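Local atomic coordinates of cytokinin riboside 5'-monophosphate phosphoribohydrolase (Corynebacterium glutamicum, PDB entry 5ZBL), a protein that belongs to the possible lysine decarboxylase family of the SLOG clan and folds as a Rossmann-like parallel sheet packed with helices. Residues Q32-D44 and S176-W188. Numbering follows the deposited sequence.
Sequences QTLAKTAVDRGID and SDPHALLKAMQTW
Leu-182 and Pro-178 pack against Leu-34, Thr-37 and Ala-38 in a largely apolar helix-helix contact, in which the C-terminal helix 178-186 lies against the second half of helix 25-40 on one side of the parallel sheet. The axes of the segments 32-40 and 178-186 come within 9.5 Å and cross at -43°, with Leu-34 level with Pro-178 and Ala-38 level with Leu-182. In Leu-182, chi1 (-70°) sets CG anti to the carbonyl carbon and, together with an extended chi2, parts the branches: CD1 goes in against helix 25-40, 3.4 Å from Ala-38 N, with Thr-37 CG2 also tightly packed on it, and CD2 toward Ile-43 CD1. Pro-178 CB rests 3.9 Å from Leu-34 CD1. In this Rossmann-like fold helix 25-40 follows strand 12-16 and helix 178-186 follows strand 173-175, outermost in this chain's sheet, and Tyr-142 of strand 139-142 lies beneath both, touching Leu-34, Pro-178 and Leu-181. Toward the surface, Thr-37 CG2 sits over one face of the His-179 ring, 4.0 Å from its centroid, a CH-pi contact. Thr-37 OG1 bonds to Thr-33 O at 2.7 Å, from the face of that carbonyl opposite to Thr-37 N, which fixes the methyl's direction. Arg-41, just past the helix, brings NH1 obliquely to 3.5 Å from His-179 CD2, guanidinium and ring planes 73° apart, and its NE makes a weak 3.5 Å hydrogen bond to Gln-186 OE1. Gly-42, at positive phi, is C-prime of the Schellman motif ending helix 25-40; Ile-43 N bonds back to Ala-38 O. At the other helix's start, Asp-177 is the N-cap, its OD2 accepting from Ala-180 N.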
# COMPACT_ATOMS: atom_id res chain seq x y z
N GLN A 32 7.44 -16.93 -15.25
CA GLN A 32 8.56 -17.70 -15.81
C GLN A 32 9.23 -17.06 -16.98
O GLN A 32 10.46 -17.06 -17.05
CB GLN A 32 8.08 -19.09 -16.21
CG GLN A 32 7.82 -19.93 -14.98
CD GLN A 32 6.91 -21.10 -15.24
OE1 GLN A 32 6.59 -21.82 -14.31
NE2 GLN A 32 6.45 -21.29 -16.50
N THR A 33 8.44 -16.48 -17.88
CA THR A 33 9.01 -15.77 -19.04
C THR A 33 9.76 -14.54 -18.58
O THR A 33 10.79 -14.16 -19.17
CB THR A 33 7.94 -15.35 -20.08
OG1 THR A 33 6.97 -16.39 -20.19
CG2 THR A 33 8.55 -15.21 -21.43
N LEU A 34 9.22 -13.89 -17.55
CA LEU A 34 9.86 -12.70 -17.00
C LEU A 34 11.23 -13.05 -16.35
O LEU A 34 12.26 -12.41 -16.64
CB LEU A 34 8.90 -12.02 -16.02
CG LEU A 34 9.42 -10.77 -15.33
CD1 LEU A 34 9.90 -9.69 -16.32
CD2 LEU A 34 8.35 -10.24 -14.39
N ALA A 35 11.23 -14.07 -15.49
CA ALA A 35 12.45 -14.60 -14.89
C ALA A 35 13.57 -14.96 -15.88
O ALA A 35 14.74 -14.64 -15.66
CB ALA A 35 12.08 -15.84 -14.07
N LYS A 36 13.19 -15.65 -16.96
CA LYS A 36 14.15 -16.08 -18.01
C LYS A 36 14.81 -14.90 -18.75
O LYS A 36 16.03 -14.89 -18.98
CB LYS A 36 13.44 -17.04 -19.01
CG LYS A 36 14.26 -17.55 -20.21
CD LYS A 36 15.59 -18.21 -19.82
CE LYS A 36 16.08 -19.25 -20.84
NZ LYS A 36 16.77 -20.36 -20.13
N THR A 37 13.98 -13.93 -19.15
CA THR A 37 14.43 -12.70 -19.78
C THR A 37 15.40 -11.99 -18.87
O THR A 37 16.47 -11.53 -19.32
CB THR A 37 13.23 -11.78 -20.04
OG1 THR A 37 12.23 -12.53 -20.70
CG2 THR A 37 13.60 -10.57 -20.90
N ALA A 38 15.04 -11.87 -17.59
CA ALA A 38 15.91 -11.15 -16.67
C ALA A 38 17.26 -11.84 -16.52
O ALA A 38 18.29 -11.18 -16.58
CB ALA A 38 15.23 -10.95 -15.30
N VAL A 39 17.25 -13.16 -16.32
CA VAL A 39 18.49 -13.93 -16.15
C VAL A 39 19.32 -13.86 -17.44
O VAL A 39 20.52 -13.59 -17.39
CB VAL A 39 18.27 -15.41 -15.70
CG1 VAL A 39 19.59 -16.16 -15.61
CG2 VAL A 39 17.62 -15.48 -14.33
N ASP A 40 18.68 -13.99 -18.59
CA ASP A 40 19.41 -13.84 -19.86
C ASP A 40 20.11 -12.52 -20.01
O ASP A 40 21.07 -12.43 -20.76
CB ASP A 40 18.48 -14.01 -21.07
CG ASP A 40 18.18 -15.45 -21.39
OD1 ASP A 40 18.67 -16.37 -20.67
OD2 ASP A 40 17.44 -15.65 -22.38
N ARG A 41 19.62 -11.48 -19.34
CA ARG A 41 20.30 -10.18 -19.36
C ARG A 41 21.25 -9.98 -18.17
O ARG A 41 21.70 -8.87 -17.93
CB ARG A 41 19.28 -9.04 -19.42
CG ARG A 41 18.51 -8.94 -20.75
CD ARG A 41 17.08 -8.40 -20.53
NE ARG A 41 16.48 -7.60 -21.59
CZ ARG A 41 16.12 -8.04 -22.81
NH1 ARG A 41 16.36 -9.30 -23.19
NH2 ARG A 41 15.55 -7.18 -23.66
N GLY A 42 21.57 -11.04 -17.44
CA GLY A 42 22.38 -10.90 -16.26
C GLY A 42 21.71 -10.27 -15.03
O GLY A 42 22.42 -9.82 -14.12
N ILE A 43 20.38 -10.29 -14.95
CA ILE A 43 19.68 -9.66 -13.84
C ILE A 43 19.19 -10.71 -12.82
O ILE A 43 18.59 -11.72 -13.21
CB ILE A 43 18.52 -8.82 -14.36
CG1 ILE A 43 19.04 -7.66 -15.25
CG2 ILE A 43 17.65 -8.34 -13.20
CD1 ILE A 43 17.95 -6.96 -16.04
N ASP A 44 19.42 -10.45 -11.52
CA ASP A 44 18.96 -11.31 -10.44
C ASP A 44 17.75 -10.81 -9.63
O ASP A 44 17.36 -9.65 -9.71
CB ASP A 44 20.13 -11.61 -9.51
CG ASP A 44 21.22 -12.45 -10.20
OD1 ASP A 44 20.87 -13.44 -10.94
OD2 ASP A 44 22.40 -12.10 -10.01
N SER A 176 3.07 -5.36 -20.72
CA SER A 176 2.62 -6.75 -20.67
C SER A 176 3.74 -7.65 -21.14
O SER A 176 3.76 -8.82 -20.78
CB SER A 176 1.40 -6.96 -21.56
OG SER A 176 1.71 -6.50 -22.87
N ASP A 177 4.67 -7.10 -21.94
CA ASP A 177 5.74 -7.91 -22.54
C ASP A 177 6.99 -7.79 -21.68
O ASP A 177 7.42 -6.65 -21.35
CB ASP A 177 6.05 -7.43 -23.96
CG ASP A 177 7.09 -8.29 -24.65
OD1 ASP A 177 6.76 -9.40 -25.11
OD2 ASP A 177 8.23 -7.83 -24.77
N PRO A 178 7.58 -8.94 -21.30
CA PRO A 178 8.74 -8.92 -20.39
C PRO A 178 9.97 -8.29 -20.97
O PRO A 178 10.74 -7.65 -20.24
CB PRO A 178 8.99 -10.40 -20.08
CG PRO A 178 8.33 -11.12 -21.20
CD PRO A 178 7.12 -10.31 -21.55
N HIS A 179 10.18 -8.48 -22.27
CA HIS A 179 11.27 -7.84 -22.99
C HIS A 179 11.15 -6.34 -22.91
O HIS A 179 12.12 -5.67 -22.51
CB HIS A 179 11.35 -8.31 -24.45
CG HIS A 179 11.96 -9.68 -24.59
ND1 HIS A 179 11.20 -10.84 -24.56
CD2 HIS A 179 13.25 -10.08 -24.70
CE1 HIS A 179 12.00 -11.89 -24.67
NE2 HIS A 179 13.24 -11.46 -24.73
N ALA A 180 9.96 -5.85 -23.25
CA ALA A 180 9.68 -4.42 -23.22
C ALA A 180 9.80 -3.81 -21.80
O ALA A 180 10.29 -2.69 -21.65
CB ALA A 180 8.32 -4.15 -23.82
N LEU A 181 9.37 -4.58 -20.79
CA LEU A 181 9.44 -4.21 -19.40
C LEU A 181 10.86 -4.06 -18.86
O LEU A 181 11.17 -3.05 -18.19
CB LEU A 181 8.72 -5.25 -18.53
CG LEU A 181 8.55 -4.82 -17.04
CD1 LEU A 181 7.23 -5.26 -16.46
CD2 LEU A 181 9.67 -5.36 -16.18
N LEU A 182 11.71 -5.06 -19.09
CA LEU A 182 13.11 -5.01 -18.64
C LEU A 182 13.90 -4.00 -19.44
O LEU A 182 14.72 -3.26 -18.86
CB LEU A 182 13.78 -6.37 -18.73
CG LEU A 182 13.24 -7.35 -17.68
CD1 LEU A 182 13.54 -8.80 -18.06
CD2 LEU A 182 13.78 -7.03 -16.30
N LYS A 183 13.65 -3.95 -20.74
CA LYS A 183 14.30 -2.95 -21.60
C LYS A 183 14.04 -1.55 -21.12
O LYS A 183 14.95 -0.74 -21.03
CB LYS A 183 13.85 -3.07 -23.05
CG LYS A 183 14.51 -2.09 -24.00
CD LYS A 183 14.54 -2.61 -25.43
CE LYS A 183 15.49 -1.80 -26.30
NZ LYS A 183 14.77 -0.77 -27.10
N ALA A 184 12.78 -1.26 -20.79
CA ALA A 184 12.43 0.07 -20.29
C ALA A 184 13.13 0.39 -18.95
O ALA A 184 13.50 1.55 -18.75
CB ALA A 184 10.92 0.22 -20.18
N MET A 185 13.26 -0.61 -18.06
CA MET A 185 13.95 -0.45 -16.77
C MET A 185 15.49 -0.28 -16.96
O MET A 185 16.13 0.43 -16.19
CB MET A 185 13.65 -1.66 -15.82
CG MET A 185 12.22 -1.79 -15.28
SD MET A 185 11.91 -3.28 -14.28
CE MET A 185 12.70 -2.72 -12.78
N GLN A 186 16.07 -0.91 -17.98
CA GLN A 186 17.52 -0.78 -18.28
C GLN A 186 17.90 0.60 -18.81
O GLN A 186 18.93 1.18 -18.39
CB GLN A 186 17.98 -1.86 -19.27
CG GLN A 186 18.07 -3.25 -18.68
CD GLN A 186 18.39 -4.32 -19.71
OE1 GLN A 186 17.74 -4.45 -20.75
NE2 GLN A 186 19.40 -5.13 -19.41
N THR A 187 17.07 1.14 -19.69
CA THR A 187 17.30 2.46 -20.35
C THR A 187 16.70 3.65 -19.61
O THR A 187 16.85 4.80 -20.05
CB THR A 187 16.80 2.46 -21.84
OG1 THR A 187 15.36 2.38 -21.93
CG2 THR A 187 17.44 1.28 -22.59
N TRP A 188 16.05 3.40 -18.48
CA TRP A 188 15.39 4.46 -17.69
C TRP A 188 16.39 5.39 -16.98
O TRP A 188 17.46 4.96 -16.52
CB TRP A 188 14.48 3.77 -16.67
CG TRP A 188 13.71 4.61 -15.79
CD1 TRP A 188 12.41 4.96 -15.92
CD2 TRP A 188 14.16 5.18 -14.55
NE1 TRP A 188 12.01 5.74 -14.86
CE2 TRP A 188 13.07 5.89 -14.00
CE3 TRP A 188 15.37 5.15 -13.85
CZ2 TRP A 188 13.16 6.56 -12.79
CZ3 TRP A 188 15.45 5.83 -12.63
CH2 TRP A 188 14.37 6.52 -12.12